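Local coordinates for protein beta-N-acetylglucosaminidase Nag2 (Vibrio harveyi, PDB 6EZT) that probably hydrolyses terminal non-reducing N-acetyl-D-hexosamine residues from N-acetyl-beta-D-hexosaminides, as a glycoside hydrolase of family 20, at residues I365-H370 with V429-A434. The protein carries 1 engineered substitution. Sequence-based numbering, arbitrary orientation.
Engineered in segment 429-434: A434 (natural residue Asp).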
ATOM      1  N   ILE A 365       8.301   4.359   9.714  1.00 50.25           N
ATOM      2  CA  ILE A 365       7.784   4.835  10.996  1.00 51.29           C
ATOM      3  C   ILE A 365       7.336   6.273  10.804  1.00 52.32           C
ATOM      4  O   ILE A 365       8.158   7.115  10.471  1.00 53.53           O
ATOM      5  CB  ILE A 365       8.873   4.811  12.090  1.00 50.63           C
ATOM      6  CG1 ILE A 365       9.520   3.425  12.178  1.00 50.50           C
ATOM      7  CG2 ILE A 365       8.302   5.246  13.435  1.00 50.54           C
ATOM      8  CD1 ILE A 365       8.563   2.284  12.459  1.00 50.87           C
ATOM      9  N   ASP A 366       6.060   6.561  11.060  1.00 53.39           N
ATOM     10  CA  ASP A 366       5.481   7.887  10.787  1.00 54.68           C
ATOM     11  C   ASP A 366       5.538   8.858  11.967  1.00 55.11           C
ATOM     12  O   ASP A 366       4.976   8.592  13.029  1.00 54.81           O
ATOM     13  CB  ASP A 366       4.025   7.769  10.300  1.00 54.76           C
ATOM     14  CG  ASP A 366       3.912   7.403   8.827  1.00 54.67           C
ATOM     15  OD1 ASP A 366       4.942   7.328   8.132  1.00 55.95           O
ATOM     16  OD2 ASP A 366       2.774   7.195   8.359  1.00 54.49           O
ATOM     17  N   VAL A 367       6.210   9.990  11.740  1.00 55.49           N
ATOM     18  CA  VAL A 367       6.216  11.141  12.644  1.00 55.39           C
ATOM     19  C   VAL A 367       6.312  12.416  11.800  1.00 55.45           C
ATOM     20  O   VAL A 367       6.756  12.343  10.644  1.00 54.92           O
ATOM     21  CB  VAL A 367       7.417  11.109  13.623  1.00 55.89           C
ATOM     22  CG1 VAL A 367       7.250  10.004  14.653  1.00 56.68           C
ATOM     23  CG2 VAL A 367       8.735  10.931  12.882  1.00 55.78           C
ATOM     24  N   PRO A 368       5.920  13.576  12.337  1.00 55.01           N
ATOM     25  CA  PRO A 368       5.247  13.725  13.634  1.00 54.77           C
ATOM     26  C   PRO A 368       3.758  13.438  13.566  1.00 54.06           C
ATOM     27  O   PRO A 368       3.161  13.126  14.595  1.00 54.02           O
ATOM     28  CB  PRO A 368       5.484  15.191  13.991  1.00 55.29           C
ATOM     29  CG  PRO A 368       5.717  15.870  12.691  1.00 55.62           C
ATOM     30  CD  PRO A 368       6.386  14.866  11.803  1.00 55.37           C
ATOM     31  N   GLY A 369       3.169  13.551  12.375  1.00 53.86           N
ATOM     32  CA  GLY A 369       1.765  13.224  12.157  1.00 54.32           C
ATOM     33  C   GLY A 369       1.580  11.734  11.973  1.00 55.77           C
ATOM     34  O   GLY A 369       2.551  10.973  12.018  1.00 58.40           O
ATOM     35  N   HIS A 370       0.335  11.320  11.750  1.00 56.00           N
ATOM     36  CA  HIS A 370      -0.015   9.900  11.593  1.00 56.27           C
ATOM     37  C   HIS A 370       0.530   9.045  12.738  1.00 56.92           C
ATOM     38  O   HIS A 370       1.068   7.952  12.519  1.00 58.78           O
ATOM     39  CB  HIS A 370       0.456   9.364  10.238  1.00 55.49           C
ATOM     40  CG  HIS A 370      -0.204  10.027   9.073  1.00 55.86           C
ATOM     41  ND1 HIS A 370      -1.291   9.484   8.416  1.00 55.77           N
ATOM     42  CD2 HIS A 370       0.059  11.201   8.455  1.00 55.35           C
ATOM     43  CE1 HIS A 370      -1.660  10.291   7.439  1.00 54.44           C
ATOM     44  NE2 HIS A 370      -0.854  11.338   7.437  1.00 54.72           N
ATOM     45  N   VAL A 429      15.527   3.983   6.106  1.00 54.68           N
ATOM     46  CA  VAL A 429      14.344   4.004   6.942  1.00 54.75           C
ATOM     47  C   VAL A 429      13.468   5.171   6.473  1.00 54.94           C
ATOM     48  O   VAL A 429      13.965   6.287   6.254  1.00 55.17           O
ATOM     49  CB  VAL A 429      14.711   4.162   8.436  1.00 54.68           C
ATOM     50  CG1 VAL A 429      13.459   4.310   9.292  1.00 54.96           C
ATOM     51  CG2 VAL A 429      15.528   2.969   8.922  1.00 54.65           C
ATOM     52  N   HIS A 430      12.170   4.906   6.316  1.00 54.13           N
ATOM     53  CA  HIS A 430      11.194   5.922   5.900  1.00 52.59           C
ATOM     54  C   HIS A 430      10.520   6.492   7.160  1.00 52.09           C
ATOM     55  O   HIS A 430      10.121   5.729   8.052  1.00 50.35           O
ATOM     56  CB  HIS A 430      10.181   5.292   4.932  1.00 52.28           C
ATOM     57  CG  HIS A 430       9.451   6.276   4.074  1.00 51.25           C
ATOM     58  ND1 HIS A 430       8.587   7.209   4.592  1.00 50.30           N
ATOM     59  CD2 HIS A 430       9.429   6.450   2.731  1.00 51.24           C
ATOM     60  CE1 HIS A 430       8.073   7.934   3.616  1.00 50.61           C
ATOM     61  NE2 HIS A 430       8.564   7.489   2.473  1.00 51.66           N
ATOM     62  N   ILE A 431      10.429   7.825   7.244  1.00 51.56           N
ATOM     63  CA  ILE A 431      10.015   8.521   8.482  1.00 51.45           C
ATOM     64  C   ILE A 431       8.620   9.192   8.408  1.00 51.78           C
ATOM     65  O   ILE A 431       8.174   9.860   9.356  1.00 51.46           O
ATOM     66  CB  ILE A 431      11.096   9.549   8.914  1.00 51.45           C
ATOM     67  CG1 ILE A 431      11.068   9.776  10.436  1.00 51.94           C
ATOM     68  CG2 ILE A 431      10.961  10.870   8.150  1.00 51.65           C
ATOM     69  CD1 ILE A 431      11.805   8.722  11.233  1.00 52.59           C
ATOM     70  N   GLY A 432       7.911   8.970   7.309  1.00 52.20           N
ATOM     71  CA  GLY A 432       6.699   9.698   6.994  1.00 52.79           C
ATOM     72  C   GLY A 432       6.996  11.125   6.587  1.00 52.94           C
ATOM     73  O   GLY A 432       7.146  11.405   5.402  1.00 53.53           O
ATOM     74  N   ALA A 433       7.059  12.020   7.576  1.00 52.92           N
ATOM     75  CA  ALA A 433       7.273  13.455   7.354  1.00 53.07           C
ATOM     76  C   ALA A 433       6.187  14.129   6.508  1.00 53.72           C
ATOM     77  O   ALA A 433       6.450  15.125   5.820  1.00 54.89           O
ATOM     78  CB  ALA A 433       8.646  13.700   6.743  1.00 53.25           C
ATOM     79  N   ALA A 434       4.966  13.601   6.574  1.00 53.18           N
ATOM     80  CA  ALA A 434       3.823  14.284   6.008  1.00 51.97           C
ATOM     81  C   ALA A 434       3.615  15.601   6.762  1.00 51.70           C
ATOM     82  O   ALA A 434       3.869  15.696   7.963  1.00 48.79           O
ATOM     83  CB  ALA A 434       2.579  13.408   6.096  1.00 51.23           C
TER
HETATM   84  O   HOH W   1       3.458  13.389   9.408  1.00 40.32           O
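I365 N donates to H430 O at 2.8 Å, a rung of the parallel pairing between strands 360-367 and 428-432 of the catalytic TIM barrel. The I365 side chain packs on V416 and I420 of helix 407-423. The D366 side chain starts away from the other strand, but its carboxylate end comes near G432, with OD1 3.2 Å from G432 CA. Within the second strand, G432 N makes a weak bond to H430 ND1. V367 is bonded through both backbone polar atoms. V367 N donates to I431 O at 3.1 Å, nearly straight at the hydrogen (166°). V367 O accepts from A433 N, also at 3.1 Å. V367 CG2 sits between the backbone N and the carbonyl carbon, and from there meets I431 CG1 at 3.6 Å. P368 follows a cis peptide bond. Beyond it, water 1 accepts a weak bond from G369 N and donates to A434 O at 2.8 Å. H370 CD2 approaches CB of the engineered A434 (natural Asp) at 4.1 Å. H370 ND1 is bonded to D300; its ring is near R271, an N-acetylglucosamine-binding residue. E435, the predicted proton donor, follows A434, at the C-terminal strand ends where TIM barrels carry active sites. Helices 407-423 and 461-476 pack on V367 and I431. Strands 293-300 and 480-484 continue the barrel on either side.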